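Local atomic coordinates of phosphoserine aminotransferase (Bacillus alcalophilus, PDB entry 1W23), a protein that catalyses the reversible, pyridoxal-phosphate-dependent transamination between 3-phosphohydroxypyruvate and phosphoserine, the second step of serine biosynthesis from 3-phosphoglycerate. Residues A[91-97]-A[141-147]; A[282-288]-A[300-304]. All coordinates share one frame. Residue numbers count along the deposited sequence, not the author numbering.

Followed from the N terminus, the chain meets contact 1 first. Strand 93-98 is followed by helix 101-111 and strand 115-121, and the chain returns at 141-147 to lie parallel to 91-97, closing a 43-residue excursion through that helix and edge strand of the seven-stranded mixed sheet of this class-V aminotransferase. The chain then completes that sheet and runs through helices 241-256 and 259-279 before contact 2 opens. There 282-288 and 300-304 close a short antiparallel hairpin after only 11 intervening residues, supplying the edge and middle strands of a three-stranded sheet. The loops neither nest nor cross but follow in series; the centres of the two contacts are about 36 Å apart, their nearest atoms about 14 Å.

Contact 1: residues A[91-97]-A[141-147]; sequences GTIGNYV and NDAYLHI
Extended strands 93-97 and 144-147 run parallel, crossing at -29°, axes 4.6 Å apart. Asn95, Asn141 and Ile93 lose the most surface. Asn95 pairs with Leu145: its N donates to Tyr144 O (3.2 Å), its O receives His146 N (2.8 Å), and rotamer t brings ND2 to Asp142 OD2 (2.9 Å). Ile93 pairs with Asp142; Ile93 N reaches Asn141 O (2.9 Å) and Ile93 O receives Ala143 N (2.7 Å), where 141-147 turns a corner (Ala143 phi/psi -74/-31°). Asn141, chi1 p, sends ND2 to Gly91 O (3.0 Å). On the other face, against helices 101-111 and 75-87, Tyr144 (p) OH donates to Tyr96 (m) OH (2.7 Å), and His146 (t) CB lies over the Tyr96 ring. The His146 side chain, NE2 bonded to Tyr191 OH, comes within about 4 Å of the side chain of cofactor-binding Asp172. These are adjacent strands of the seven-stranded sheet, 93-98 next to edge strand 115-121. Buried Asn95 and Asp142 thus share a hydrogen bond, with further partners Gln137 and His166 around the strands.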
loop_
_atom_site.group_PDB
_atom_site.type_symbol
_atom_site.label_atom_id
_atom_site.label_comp_id
_atom_site.label_asym_id
_atom_site.label_seq_id
_atom_site.Cartn_x
_atom_site.Cartn_y
_atom_site.Cartn_z
ATOM N N GLY A 91 3.916 32.136 3.204
ATOM C CA GLY A 91 3.373 33.273 2.477
ATOM C C GLY A 91 2.236 32.935 1.542
ATOM O O GLY A 91 1.642 33.870 1.010
ATOM N N THR A 92 1.896 31.654 1.345
ATOM C CA THR A 92 0.825 31.236 0.445
ATOM C C THR A 92 -0.288 30.589 1.236
ATOM O O THR A 92 -0.146 30.272 2.415
ATOM C CB THR A 92 1.333 30.306 -0.700
ATOM O OG1 THR A 92 1.710 29.050 -0.150
ATOM C CG2 THR A 92 2.524 30.894 -1.434
ATOM N N ILE A 93 -1.412 30.351 0.541
ATOM C CA ILE A 93 -2.645 29.856 1.190
ATOM C C ILE A 93 -3.124 28.601 0.500
ATOM O O ILE A 93 -3.219 28.549 -0.719
ATOM C CB ILE A 93 -3.732 30.951 1.099
ATOM C CG1 ILE A 93 -3.305 32.221 1.867
ATOM C CG2 ILE A 93 -5.075 30.440 1.565
ATOM C CD1 ILE A 93 -4.264 33.420 1.658
ATOM N N GLY A 94 -3.477 27.592 1.309
ATOM C CA GLY A 94 -4.165 26.410 0.754
ATOM C C GLY A 94 -5.658 26.684 0.772
ATOM O O GLY A 94 -6.283 26.759 1.837
ATOM N N ASN A 95 -6.233 26.929 -0.403
ATOM C CA ASN A 95 -7.625 27.371 -0.527
ATOM C C ASN A 95 -8.507 26.185 -0.903
ATOM O O ASN A 95 -8.179 25.487 -1.871
ATOM C CB ASN A 95 -7.703 28.483 -1.591
ATOM C CG ASN A 95 -8.944 29.339 -1.478
ATOM O OD1 ASN A 95 -9.778 29.124 -0.580
ATOM N ND2 ASN A 95 -9.073 30.349 -2.367
ATOM N N TYR A 96 -9.555 25.926 -0.148
ATOM C CA TYR A 96 -10.386 24.708 -0.257
ATOM C C TYR A 96 -11.821 25.076 -0.537
ATOM O O TYR A 96 -12.385 25.993 0.062
ATOM C CB TYR A 96 -10.340 23.908 1.114
ATOM C CG TYR A 96 -8.997 23.164 1.189
ATOM C CD1 TYR A 96 -7.844 23.870 1.516
ATOM C CD2 TYR A 96 -8.862 21.819 0.892
ATOM C CE1 TYR A 96 -6.617 23.248 1.582
ATOM C CE2 TYR A 96 -7.614 21.164 0.914
ATOM C CZ TYR A 96 -6.502 21.876 1.268
ATOM O OH TYR A 96 -5.247 21.311 1.258
ATOM N N VAL A 97 -12.472 24.282 -1.395
ATOM C CA VAL A 97 -13.903 24.321 -1.594
ATOM C C VAL A 97 -14.486 23.151 -0.813
ATOM O O VAL A 97 -14.149 21.979 -1.077
ATOM C CB VAL A 97 -14.325 24.260 -3.061
ATOM C CG1 VAL A 97 -15.853 24.332 -3.221
ATOM C CG2 VAL A 97 -13.671 25.353 -3.891
ATOM N N ASN A 141 -2.416 35.091 -3.387
ATOM C CA ASN A 141 -1.332 34.254 -2.885
ATOM C C ASN A 141 -1.808 32.838 -2.600
ATOM O O ASN A 141 -1.166 32.118 -1.798
ATOM C CB ASN A 141 -0.677 34.897 -1.658
ATOM C CG ASN A 141 -1.616 35.103 -0.475
ATOM O OD1 ASN A 141 -2.773 35.520 -0.686
ATOM N ND2 ASN A 141 -1.169 34.882 0.754
ATOM N N ASP A 142 -2.905 32.378 -3.205
ATOM C CA ASP A 142 -3.247 30.957 -3.144
ATOM C C ASP A 142 -2.109 30.113 -3.691
ATOM O O ASP A 142 -1.599 30.333 -4.803
ATOM C CB ASP A 142 -4.519 30.649 -3.935
ATOM C CG ASP A 142 -5.795 31.110 -3.285
ATOM O OD1 ASP A 142 -5.849 31.316 -2.043
ATOM O OD2 ASP A 142 -6.811 31.236 -4.030
ATOM N N ALA A 143 -1.727 29.077 -2.934
ATOM C CA ALA A 143 -0.807 28.045 -3.440
ATOM C C ALA A 143 -1.534 27.130 -4.435
ATOM O O ALA A 143 -0.931 26.567 -5.377
ATOM C CB ALA A 143 -0.248 27.224 -2.290
ATOM N N TYR A 144 -2.823 26.932 -4.246
ATOM C CA TYR A 144 -3.681 26.049 -5.028
ATOM C C TYR A 144 -5.087 26.286 -4.584
ATOM O O TYR A 144 -5.354 26.859 -3.525
ATOM C CB TYR A 144 -3.263 24.596 -4.814
ATOM C CG TYR A 144 -3.242 24.078 -3.407
ATOM C CD1 TYR A 144 -2.010 23.995 -2.733
ATOM C CD2 TYR A 144 -4.388 23.692 -2.728
ATOM C CE1 TYR A 144 -1.944 23.540 -1.428
ATOM C CE2 TYR A 144 -4.327 23.256 -1.430
ATOM C CZ TYR A 144 -3.125 23.160 -0.779
ATOM O OH TYR A 144 -3.023 22.712 0.520
ATOM N N LEU A 145 -6.033 25.775 -5.395
ATOM C CA LEU A 145 -7.447 25.666 -5.046
ATOM C C LEU A 145 -7.800 24.191 -5.090
ATOM O O LEU A 145 -7.597 23.571 -6.149
ATOM C CB LEU A 145 -8.334 26.432 -6.026
ATOM C CG LEU A 145 -9.834 26.396 -5.688
ATOM C CD1 LEU A 145 -10.110 27.139 -4.397
ATOM C CD2 LEU A 145 -10.626 26.934 -6.858
ATOM N N HIS A 146 -8.260 23.642 -3.971
ATOM C CA HIS A 146 -8.548 22.203 -3.846
ATOM C C HIS A 146 -10.030 21.964 -3.827
ATOM O O HIS A 146 -10.762 22.616 -3.066
ATOM C CB HIS A 146 -7.890 21.682 -2.555
ATOM C CG HIS A 146 -8.082 20.203 -2.343
ATOM N ND1 HIS A 146 -9.289 19.631 -1.885
ATOM C CD2 HIS A 146 -7.202 19.184 -2.469
ATOM C CE1 HIS A 146 -9.087 18.304 -1.766
ATOM N NE2 HIS A 146 -7.833 18.015 -2.139
ATOM N N ILE A 147 -10.479 20.994 -4.645
ATOM C CA ILE A 147 -11.864 20.558 -4.700
ATOM C C ILE A 147 -11.918 19.050 -4.506
ATOM O O ILE A 147 -10.928 18.328 -4.671
ATOM C CB ILE A 147 -12.526 20.944 -6.038
ATOM C CG1 ILE A 147 -11.957 20.189 -7.236
ATOM C CG2 ILE A 147 -12.473 22.466 -6.246
ATOM C CD1 ILE A 147 -12.695 20.421 -8.532
HETATM O O HOH W 1 -12.005 20.035 -1.242
#

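Contact 2: residues A[282-288]-A[300-304]; sequences NGFYVGH and TFNLR
Leu303 and the rings of Phe284, Tyr285 and Phe301 form the apolar centre. Leu303 CD2 meets Phe284 CE2 at 3.6 Å and Leu303 CD1 lies at the edge of the Tyr285 ring, 3.7 Å from Tyr285 CD2; Tyr285 CD2 is also 3.9 Å from Phe301 CE1. Chi1 is t for Phe284, m for Tyr285 and Leu303, and p for Phe301. Tyr285 OH is bound to Met353 O.

Beside it the backbones run antiparallel. Val286 and Asn302 make a hydrogen-bonded pair, Val286 N to Asn302 O and Asn302 N to Val286 O both 2.9 Å; Gly287 and Phe301 are the following non-hydrogen-bonded pair, CA atoms 4.1 Å apart. His288 N to Thr300 O (3.0 Å) continues the register, and the His288 and Thr300 side chains turn to Ser126 and Tyr154 respectively.

Toward solvent, one water joins Val286 O (2.9 Å) to Asn302 ND2 (3.0 Å), Asn302 OD1 being bonded to Asn309 ND2; another joins Phe284 O to Arg304 N, each 2.8 Å. Asn282, with positive phi just after helix 259-279, offers its O to Arg304 NH2 (2.9 Å), while the guanidinium face lies over Gly283 C. At Gly283 (phi/psi 85/-2°) a CB would strike Arg304 NH2 and jam against Asn282 O.

In this beta hairpin 286-287 is the sheet's edge, 298-302 its middle and 333-336 the third strand. Its chemistry is graded: Phe284, Tyr285, Phe301 and Leu303 pack against helices 343-359 and 306-318, main-chain bonds set the register, and water and arginine satisfy carbonyls at the open end.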
loop_
_atom_site.group_PDB
_atom_site.type_symbol
_atom_site.label_atom_id
_atom_site.label_comp_id
_atom_site.label_asym_id
_atom_site.label_seq_id
_atom_site.Cartn_x
_atom_site.Cartn_y
_atom_site.Cartn_z
ATOM N N ASN A 282 -43.177 9.206 -4.502
ATOM C CA ASN A 282 -44.050 10.170 -3.792
ATOM C C ASN A 282 -43.551 10.451 -2.399
ATOM O O ASN A 282 -44.338 10.537 -1.440
ATOM C CB ASN A 282 -45.521 9.761 -3.777
ATOM C CG ASN A 282 -46.402 10.942 -3.523
ATOM O OD1 ASN A 282 -46.129 12.041 -4.029
ATOM N ND2 ASN A 282 -47.471 10.789 -2.713
ATOM N N GLY A 283 -42.226 10.637 -2.267
ATOM C CA GLY A 283 -41.652 11.025 -0.984
ATOM C C GLY A 283 -41.364 9.869 -0.053
ATOM O O GLY A 283 -40.858 10.091 1.069
ATOM N N PHE A 284 -41.666 8.625 -0.414
ATOM C CA PHE A 284 -41.321 7.494 0.450
ATOM C C PHE A 284 -39.808 7.375 0.607
ATOM O O PHE A 284 -39.322 7.027 1.702
ATOM C CB PHE A 284 -41.968 6.241 -0.112
ATOM C CG PHE A 284 -41.816 5.025 0.812
ATOM C CD1 PHE A 284 -42.819 4.711 1.734
ATOM C CD2 PHE A 284 -40.685 4.230 0.730
ATOM C CE1 PHE A 284 -42.675 3.611 2.568
ATOM C CE2 PHE A 284 -40.553 3.143 1.573
ATOM C CZ PHE A 284 -41.538 2.819 2.475
ATOM N N TYR A 285 -39.061 7.607 -0.472
ATOM C CA TYR A 285 -37.612 7.752 -0.468
ATOM C C TYR A 285 -37.298 9.200 -0.784
ATOM O O TYR A 285 -37.901 9.750 -1.741
ATOM C CB TYR A 285 -36.922 6.840 -1.513
ATOM C CG TYR A 285 -37.271 5.389 -1.321
ATOM C CD1 TYR A 285 -38.157 4.744 -2.161
ATOM C CD2 TYR A 285 -36.753 4.637 -0.286
ATOM C CE1 TYR A 285 -38.501 3.397 -2.012
ATOM C CE2 TYR A 285 -37.085 3.311 -0.092
ATOM C CZ TYR A 285 -37.978 2.682 -0.955
ATOM O OH TYR A 285 -38.315 1.376 -0.712
ATOM N N VAL A 286 -36.373 9.827 -0.094
ATOM C CA VAL A 286 -35.974 11.203 -0.272
ATOM C C VAL A 286 -34.463 11.252 -0.463
ATOM O O VAL A 286 -33.675 10.851 0.429
ATOM C CB VAL A 286 -36.373 12.098 0.894
ATOM C CG1 VAL A 286 -35.887 13.509 0.697
ATOM C CG2 VAL A 286 -37.879 12.044 1.099
ATOM N N GLY A 287 -34.025 11.729 -1.647
ATOM C CA GLY A 287 -32.582 11.871 -1.868
ATOM C C GLY A 287 -32.031 13.019 -1.045
ATOM O O GLY A 287 -32.677 14.072 -0.871
ATOM N N HIS A 288 -30.791 12.871 -0.606
ATOM C CA HIS A 288 -30.089 13.951 0.102
ATOM C C HIS A 288 -29.715 15.108 -0.822
ATOM O O HIS A 288 -29.822 16.281 -0.457
ATOM C CB HIS A 288 -28.842 13.388 0.809
ATOM C CG HIS A 288 -28.075 14.475 1.493
ATOM N ND1 HIS A 288 -28.496 15.022 2.665
ATOM C CD2 HIS A 288 -26.942 15.171 1.155
ATOM C CE1 HIS A 288 -27.667 16.007 3.058
ATOM N NE2 HIS A 288 -26.750 16.135 2.150
ATOM N N THR A 300 -27.430 8.803 -2.325
ATOM C CA THR A 300 -27.737 8.902 -0.894
ATOM C C THR A 300 -29.210 9.227 -0.679
ATOM O O THR A 300 -29.781 10.130 -1.336
ATOM C CB THR A 300 -26.816 9.935 -0.230
ATOM O OG1 THR A 300 -26.930 11.156 -0.955
ATOM C CG2 THR A 300 -25.372 9.448 -0.197
ATOM N N PHE A 301 -29.870 8.512 0.249
ATOM C CA PHE A 301 -31.298 8.740 0.441
ATOM C C PHE A 301 -31.705 8.229 1.833
ATOM O O PHE A 301 -31.018 7.450 2.467
ATOM C CB PHE A 301 -32.158 8.090 -0.626
ATOM C CG PHE A 301 -32.021 6.587 -0.765
ATOM C CD1 PHE A 301 -32.959 5.750 -0.139
ATOM C CD2 PHE A 301 -31.008 5.990 -1.478
ATOM C CE1 PHE A 301 -32.879 4.368 -0.238
ATOM C CE2 PHE A 301 -30.959 4.595 -1.605
ATOM C CZ PHE A 301 -31.899 3.810 -0.984
ATOM N N ASN A 302 -32.879 8.713 2.257
ATOM C CA ASN A 302 -33.519 8.298 3.515
ATOM C C ASN A 302 -34.971 7.940 3.230
ATOM O O ASN A 302 -35.578 8.479 2.305
ATOM C CB ASN A 302 -33.496 9.437 4.571
ATOM C CG ASN A 302 -32.171 9.628 5.214
ATOM O OD1 ASN A 302 -31.913 8.970 6.253
ATOM N ND2 ASN A 302 -31.316 10.484 4.660
ATOM N N LEU A 303 -35.553 7.133 4.096
ATOM C CA LEU A 303 -36.988 6.915 4.177
ATOM C C LEU A 303 -37.566 7.971 5.113
ATOM O O LEU A 303 -36.862 8.862 5.593
ATOM C CB LEU A 303 -37.281 5.463 4.573
ATOM C CG LEU A 303 -37.049 4.420 3.468
ATOM C CD1 LEU A 303 -35.573 4.157 3.167
ATOM C CD2 LEU A 303 -37.760 3.113 3.839
ATOM N N ARG A 304 -38.886 7.932 5.404
ATOM C CA ARG A 304 -39.492 9.023 6.169
ATOM C C ARG A 304 -39.111 9.066 7.644
ATOM O O ARG A 304 -39.308 10.101 8.309
ATOM C CB ARG A 304 -41.030 8.962 6.071
ATOM C CG ARG A 304 -41.585 9.511 4.765
ATOM C CD ARG A 304 -43.107 9.745 4.835
ATOM N NE ARG A 304 -43.546 10.500 3.653
ATOM C CZ ARG A 304 -43.954 9.918 2.505
ATOM N NH1 ARG A 304 -44.059 8.588 2.402
ATOM N NH2 ARG A 304 -44.247 10.732 1.495
HETATM O O HOH W 2 -40.610 6.168 3.985
HETATM O O HOH W 3 -32.404 12.301 2.563
#